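Local structure of putative reductase (Peptoclostridium difficile, 5J6C) at residues I141-R146 with E171-I176; W71-V76 with L102-I107. The protein binds flavin mononucleotide and probably reduces nitro compounds as an FMN-dependent nitroreductase, with a likely bearing on the antibiotic metronidazole. All blocks are in the same frame, centred on the assembly; numbering follows the deposited sequence.

Overall arrangement
From the N terminus, strand 71-76 is the first strand, after helices 30-34 and 49-60; the chain then passes through helix 79-86 and returns as strand 102-109, so interaction 2 closes a loop of 25 residues. After helix 116-133 comes strand 137-142, whose end and following turn meet strand 168-177 in interaction 1, closing a second loop of 24 residues that holds helix 154-162. The two closures follow in series, neither nested nor crossed, with centres about 10 Å apart. Strands 102-109 and 168-177 are neighbours: Ile174 O lies 2.8 Å from Ile104 N, a probable hydrogen bond. One antiparallel sheet results, edged within the chain by strands 71-76 and 137-142; both contacts touch the second subunit.

Interaction 1: I141-R146 with E171-I176; sequences IQVRNR and ECIISI. With FMN (flavin mononucleotide), chain C.
Ile141 and Ile173 face each other as an antiparallel hydrogen-bonded pair, with Ile141 N to Ile173 O at 2.7 Å and Ile173 N to Ile141 O at 2.9 Å. This is the tight part: the beta-branched side chains share one face of the sheet, their CB atoms 4.1 Å apart. Val143 CG2, beside the backbone N, meets Ile173 CG1 at 4.0 Å. Beyond Gln142 the strand gives way to a type II turn from Val143 to Arg146, yet Glu171 O accepts both Val143 N and Arg144 N (each 3.1 Å) from the same face of its carbonyl plane.

The looser side is polar. The Glu171 chain bends at chi2 (58°) to bring OE2 beside the edge of the Arg144 guanidinium, the two planes nearly coplanar, but NE to OE2 is a long salt bridge. NE has a stronger partner in Glu118 of the second subunit, while Asn145 at the turn is exposed. Glu171 OE1 lies close to OE2 of that Glu118, like charges that Arg144 probably eases. The Gln142 amide is held at both ends: NE2 donates almost straight to Arg144 O (174°) and also to that Glu118, and OE1 accepts from Trp140 NE1.

Gln142 is a non-hydrogen-bonded position opposite Cys172, so its N-H points away from strand 168-177 and donates to FMN O4 at 3.1 Å. This would polarise C4=O4 and may favour electron acceptance at nearby N5.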
loop_
_atom_site.group_PDB
_atom_site.type_symbol
_atom_site.label_atom_id
_atom_site.label_comp_id
_atom_site.label_asym_id
_atom_site.label_seq_id
_atom_site.Cartn_x
_atom_site.Cartn_y
_atom_site.Cartn_z
ATOM N N ILE A 141 7.591 -3.294 9.858
ATOM C CA ILE A 141 7.685 -2.825 11.234
ATOM C C ILE A 141 7.025 -1.452 11.277
ATOM O O ILE A 141 7.552 -0.492 10.703
ATOM C CB ILE A 141 9.142 -2.762 11.715
ATOM C CG1 ILE A 141 9.771 -4.155 11.661
ATOM C CG2 ILE A 141 9.222 -2.178 13.128
ATOM C CD1 ILE A 141 11.233 -4.148 11.949
ATOM N N GLN A 142 5.865 -1.360 11.935
ATOM C CA GLN A 142 5.114 -0.110 11.982
ATOM C C GLN A 142 5.858 0.935 12.812
ATOM O O GLN A 142 6.300 0.647 13.925
ATOM C CB GLN A 142 3.727 -0.365 12.570
ATOM C CG GLN A 142 2.802 0.831 12.566
ATOM C CD GLN A 142 2.482 1.338 11.160
ATOM O OE1 GLN A 142 2.466 0.569 10.202
ATOM N NE2 GLN A 142 2.224 2.641 11.038
ATOM N N VAL A 143 5.971 2.161 12.279
ATOM C CA VAL A 143 6.601 3.286 12.972
ATOM C C VAL A 143 5.609 4.414 13.241
ATOM O O VAL A 143 5.479 4.887 14.380
ATOM C CB VAL A 143 7.826 3.815 12.192
ATOM C CG1 VAL A 143 8.393 5.071 12.875
ATOM C CG2 VAL A 143 8.891 2.716 12.095
ATOM N N ARG A 144 4.911 4.878 12.200
ATOM C CA ARG A 144 3.907 5.913 12.390
ATOM C C ARG A 144 2.909 5.475 13.456
ATOM O O ARG A 144 2.484 4.317 13.484
ATOM C CB ARG A 144 3.183 6.211 11.070
ATOM C CG ARG A 144 2.321 7.464 11.138
ATOM C CD ARG A 144 1.433 7.647 9.910
ATOM N NE ARG A 144 0.383 6.636 9.833
ATOM C CZ ARG A 144 -0.829 6.781 10.356
ATOM N NH1 ARG A 144 -1.728 5.811 10.236
ATOM N NH2 ARG A 144 -1.142 7.898 11.001
ATOM N N ASN A 145 2.563 6.399 14.360
ATOM C CA ASN A 145 1.592 6.158 15.424
ATOM C C ASN A 145 2.081 5.134 16.436
ATOM O O ASN A 145 1.275 4.576 17.186
ATOM C CB ASN A 145 0.229 5.711 14.865
ATOM C CG ASN A 145 -0.607 6.872 14.339
ATOM O OD1 ASN A 145 -0.213 8.036 14.420
ATOM N ND2 ASN A 145 -1.765 6.549 13.769
ATOM N N ARG A 146 3.385 4.866 16.471
ATOM C CA ARG A 146 3.974 3.940 17.425
ATOM C C ARG A 146 4.977 4.683 18.297
ATOM O O ARG A 146 5.623 5.643 17.855
ATOM C CB ARG A 146 4.664 2.773 16.720
ATOM C CG ARG A 146 3.682 1.880 15.967
ATOM C CD ARG A 146 2.640 1.313 16.946
ATOM N NE ARG A 146 1.613 0.508 16.290
ATOM C CZ ARG A 146 0.379 0.928 16.031
ATOM N NH1 ARG A 146 0.008 2.158 16.367
ATOM N NH2 ARG A 146 -0.489 0.113 15.437
ATOM N N GLU A 171 7.522 6.113 8.151
ATOM C CA GLU A 171 6.312 5.313 8.017
ATOM C C GLU A 171 6.488 3.934 8.630
ATOM O O GLU A 171 5.688 3.513 9.472
ATOM C CB GLU A 171 5.920 5.185 6.538
ATOM C CG GLU A 171 4.850 4.129 6.280
ATOM C CD GLU A 171 3.568 4.385 7.059
ATOM O OE1 GLU A 171 2.921 3.414 7.495
ATOM O OE2 GLU A 171 3.205 5.561 7.247
ATOM N N CYS A 172 7.549 3.235 8.244
ATOM C CA CYS A 172 7.752 1.852 8.644
ATOM C C CYS A 172 9.162 1.450 8.247
ATOM O O CYS A 172 9.812 2.120 7.435
ATOM C CB CYS A 172 6.728 0.927 7.971
ATOM S SG CYS A 172 6.877 0.908 6.148
ATOM N N ILE A 173 9.631 0.359 8.841
ATOM C CA ILE A 173 10.853 -0.318 8.420
ATOM C C ILE A 173 10.468 -1.660 7.806
ATOM O O ILE A 173 9.646 -2.395 8.370
ATOM C CB ILE A 173 11.815 -0.529 9.599
ATOM C CG1 ILE A 173 11.927 0.744 10.441
ATOM C CG2 ILE A 173 13.192 -0.960 9.089
ATOM C CD1 ILE A 173 13.009 0.667 11.468
ATOM N N ILE A 174 11.060 -1.987 6.658
ATOM C CA ILE A 174 10.912 -3.316 6.069
ATOM C C ILE A 174 12.217 -4.062 6.311
ATOM O O ILE A 174 13.261 -3.678 5.775
ATOM C CB ILE A 174 10.584 -3.272 4.569
ATOM C CG1 ILE A 174 9.366 -2.392 4.281
ATOM C CG2 ILE A 174 10.332 -4.690 4.053
ATOM C CD1 ILE A 174 8.064 -2.961 4.798
ATOM N N SER A 175 12.170 -5.120 7.119
ATOM C CA SER A 175 13.316 -6.010 7.278
ATOM C C SER A 175 13.243 -7.094 6.215
ATOM O O SER A 175 12.164 -7.607 5.921
ATOM C CB SER A 175 13.340 -6.654 8.663
ATOM O OG SER A 175 12.317 -7.608 8.774
ATOM N N ILE A 176 14.393 -7.420 5.629
ATOM C CA ILE A 176 14.472 -8.267 4.441
ATOM C C ILE A 176 15.600 -9.279 4.632
ATOM O O ILE A 176 16.630 -8.963 5.229
ATOM C CB ILE A 176 14.708 -7.413 3.172
ATOM C CG1 ILE A 176 13.624 -6.326 3.037
ATOM C CG2 ILE A 176 14.799 -8.289 1.903
ATOM C CD1 ILE A 176 13.847 -5.378 1.866
HETATM N N1 FMN C . 4.732 -7.358 12.165
HETATM C C2 FMN C . 5.562 -7.160 13.255
HETATM O O2 FMN C . 6.174 -8.094 13.749
HETATM N N3 FMN C . 5.723 -5.907 13.805
HETATM C C4 FMN C . 5.037 -4.829 13.285
HETATM O O4 FMN C . 5.160 -3.702 13.763
HETATM C C4A FMN C . 4.187 -5.021 12.210
HETATM N N5 FMN C . 3.521 -3.931 11.703
HETATM C C5A FMN C . 2.709 -4.090 10.612
HETATM C C6 FMN C . 2.039 -2.979 10.117
HETATM C C7 FMN C . 1.221 -3.115 9.025
HETATM C C7M FMN C . 0.509 -1.917 8.482
HETATM C C8 FMN C . 1.061 -4.350 8.437
HETATM C C8M FMN C . 0.176 -4.477 7.247
HETATM C C9 FMN C . 1.719 -5.464 8.924
HETATM C C9A FMN C . 2.550 -5.334 10.029
HETATM N N10 FMN C . 3.219 -6.435 10.545
HETATM C C10 FMN C . 4.043 -6.283 11.641
HETATM C "C1'" FMN C . 3.051 -7.787 9.915
HETATM C "C2'" FMN C . 1.717 -8.434 10.315
HETATM O "O2'" FMN C . 1.811 -9.018 11.603
HETATM C "C3'" FMN C . 1.307 -9.475 9.269
HETATM O "O3'" FMN C . 1.343 -8.877 7.995
HETATM C "C4'" FMN C . -0.100 -10.027 9.517
HETATM O "O4'" FMN C . -0.121 -10.672 10.774
HETATM C "C5'" FMN C . -0.500 -11.007 8.412
HETATM O "O5'" FMN C . 0.377 -12.111 8.463
HETATM P P FMN C . 1.309 -12.465 7.201
HETATM O O1P FMN C . 1.980 -11.200 6.709
HETATM O O2P FMN C . 2.370 -13.470 7.591
HETATM O O3P FMN C . 0.404 -13.012 6.125
#

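Interaction 2: W71-V76 with L102-I107; sequences WEFIVV and LAIVII
With CG beside the backbone N (chi1 -50°), the Phe73 ring lies alongside Ile106, whose CG1 touches the ring edge in its plane, 3.9 Å from CD1. Ile107 uses the rarer chi1 of 69°, which puts CG1 between N and the carbonyl carbon and 3.7 Å from Glu72 CB. Ile104 CG2 packs against Phe73 CB at 3.9 Å, and Leu102 CD1 reaches Val75 CG1 at 3.8 Å. At the other end of strand 71-76, Phe73 CZ sits over one face of the Trp71 ring, toward its rim.

Between the two faces of side chains runs a regular antiparallel ladder. Glu72, Ile74 and Val76 pair with Ile107, Val105 and Ala103 through two bonds each. Beta-branched residues suit these extended strands, and small Ala103, opposite Val76, packs with it against Leu82 of helix 79-86. The Phe73, Val75, Ile104 and Ile106 face is covered by helices 49-60 and 116-133. The Glu72 carboxylate bonds to His197 of the second subunit.

A strand of that subunit, probably the C-terminal one since its Val196, Asn199, Asn200 and Phe201 pack here, pairs in parallel with Phe73, Ile74 and Val75. A helix-covered sheet extended by the partner chain is characteristic of the dimeric nitroreductase fold.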
loop_
_atom_site.group_PDB
_atom_site.type_symbol
_atom_site.label_atom_id
_atom_site.label_comp_id
_atom_site.label_asym_id
_atom_site.label_seq_id
_atom_site.Cartn_x
_atom_site.Cartn_y
_atom_site.Cartn_z
ATOM N N TRP A 71 8.005 9.947 -0.989
ATOM C CA TRP A 71 8.785 9.047 -0.161
ATOM C C TRP A 71 10.285 9.177 -0.434
ATOM O O TRP A 71 10.725 9.821 -1.389
ATOM C CB TRP A 71 8.342 7.598 -0.366
ATOM C CG TRP A 71 7.787 7.228 -1.742
ATOM C CD1 TRP A 71 6.516 6.807 -2.013
ATOM C CD2 TRP A 71 8.482 7.213 -2.998
ATOM N NE1 TRP A 71 6.372 6.545 -3.347
ATOM C CE2 TRP A 71 7.565 6.780 -3.978
ATOM C CE3 TRP A 71 9.788 7.522 -3.390
ATOM C CZ2 TRP A 71 7.912 6.647 -5.329
ATOM C CZ3 TRP A 71 10.126 7.386 -4.724
ATOM C CH2 TRP A 71 9.189 6.961 -5.676
ATOM N N GLU A 72 11.070 8.580 0.466
ATOM C CA GLU A 72 12.496 8.310 0.287
ATOM C C GLU A 72 12.824 7.036 1.049
ATOM O O GLU A 72 12.104 6.640 1.970
ATOM C CB GLU A 72 13.408 9.447 0.785
ATOM C CG GLU A 72 12.884 10.834 0.497
ATOM C CD GLU A 72 13.944 11.784 0.017
ATOM O OE1 GLU A 72 15.108 11.350 -0.140
ATOM O OE2 GLU A 72 13.605 12.974 -0.191
ATOM N N PHE A 73 13.923 6.401 0.664
ATOM C CA PHE A 73 14.288 5.091 1.186
ATOM C C PHE A 73 15.690 5.140 1.771
ATOM O O PHE A 73 16.617 5.661 1.145
ATOM C CB PHE A 73 14.168 4.035 0.082
ATOM C CG PHE A 73 12.847 4.090 -0.638
ATOM C CD1 PHE A 73 11.697 3.571 -0.051
ATOM C CD2 PHE A 73 12.738 4.712 -1.865
ATOM C CE1 PHE A 73 10.463 3.641 -0.701
ATOM C CE2 PHE A 73 11.520 4.795 -2.521
ATOM C CZ PHE A 73 10.376 4.258 -1.942
ATOM N N ILE A 74 15.827 4.632 2.986
ATOM C CA ILE A 74 17.117 4.493 3.638
ATOM C C ILE A 74 17.405 3.004 3.742
ATOM O O ILE A 74 16.758 2.276 4.513
ATOM C CB ILE A 74 17.152 5.177 5.012
ATOM C CG1 ILE A 74 16.689 6.630 4.881
ATOM C CG2 ILE A 74 18.567 5.114 5.596
ATOM C CD1 ILE A 74 16.633 7.364 6.207
ATOM N N VAL A 75 18.360 2.557 2.934
ATOM C CA VAL A 75 18.843 1.187 2.966
ATOM C C VAL A 75 19.828 1.037 4.117
ATOM O O VAL A 75 20.809 1.786 4.215
ATOM C CB VAL A 75 19.506 0.827 1.625
ATOM C CG1 VAL A 75 20.095 -0.591 1.657
ATOM C CG2 VAL A 75 18.515 1.007 0.486
ATOM N N VAL A 76 19.590 0.055 4.981
ATOM C CA VAL A 76 20.434 -0.168 6.148
ATOM C C VAL A 76 20.920 -1.608 6.131
ATOM O O VAL A 76 20.107 -2.538 6.135
ATOM C CB VAL A 76 19.690 0.134 7.459
ATOM C CG1 VAL A 76 20.619 -0.074 8.646
ATOM C CG2 VAL A 76 19.154 1.556 7.420
ATOM N N LEU A 102 19.171 -7.062 6.253
ATOM C CA LEU A 102 18.862 -5.888 5.462
ATOM C C LEU A 102 17.587 -5.252 5.996
ATOM O O LEU A 102 16.710 -5.937 6.527
ATOM C CB LEU A 102 18.704 -6.265 3.988
ATOM C CG LEU A 102 18.279 -5.174 3.009
ATOM C CD1 LEU A 102 19.315 -4.057 3.021
ATOM C CD2 LEU A 102 18.098 -5.757 1.602
ATOM N N ALA A 103 17.507 -3.932 5.870
ATOM C CA ALA A 103 16.288 -3.205 6.181
ATOM C C ALA A 103 16.191 -2.032 5.223
ATOM O O ALA A 103 17.207 -1.498 4.768
ATOM C CB ALA A 103 16.256 -2.715 7.635
ATOM N N ILE A 104 14.959 -1.665 4.887
ATOM C CA ILE A 104 14.674 -0.433 4.163
ATOM C C ILE A 104 13.704 0.374 5.013
ATOM O O ILE A 104 12.576 -0.069 5.260
ATOM C CB ILE A 104 14.082 -0.688 2.770
ATOM C CG1 ILE A 104 15.016 -1.559 1.928
ATOM C CG2 ILE A 104 13.807 0.645 2.075
ATOM C CD1 ILE A 104 14.440 -1.877 0.592
ATOM N N VAL A 105 14.148 1.540 5.463
ATOM C CA VAL A 105 13.304 2.481 6.190
ATOM C C VAL A 105 12.620 3.372 5.162
ATOM O O VAL A 105 13.297 4.001 4.339
ATOM C CB VAL A 105 14.136 3.309 7.183
ATOM C CG1 VAL A 105 13.244 4.267 7.984
ATOM C CG2 VAL A 105 14.908 2.377 8.096
ATOM N N ILE A 106 11.284 3.407 5.191
ATOM C CA ILE A 106 10.487 4.236 4.286
ATOM C C ILE A 106 10.108 5.527 5.010
ATOM O O ILE A 106 9.348 5.510 5.987
ATOM C CB ILE A 106 9.228 3.521 3.787
ATOM C CG1 ILE A 106 9.563 2.305 2.925
ATOM C CG2 ILE A 106 8.405 4.481 2.966
ATOM C CD1 ILE A 106 9.480 1.015 3.658
ATOM N N ILE A 107 10.618 6.653 4.512
ATOM C CA ILE A 107 10.301 7.970 5.048
ATOM C C ILE A 107 9.595 8.758 3.957
ATOM O O ILE A 107 9.616 8.392 2.781
ATOM C CB ILE A 107 11.556 8.728 5.540
ATOM C CG1 ILE A 107 12.441 9.114 4.349
ATOM C CG2 ILE A 107 12.312 7.903 6.580
ATOM C CD1 ILE A 107 13.667 9.965 4.715
#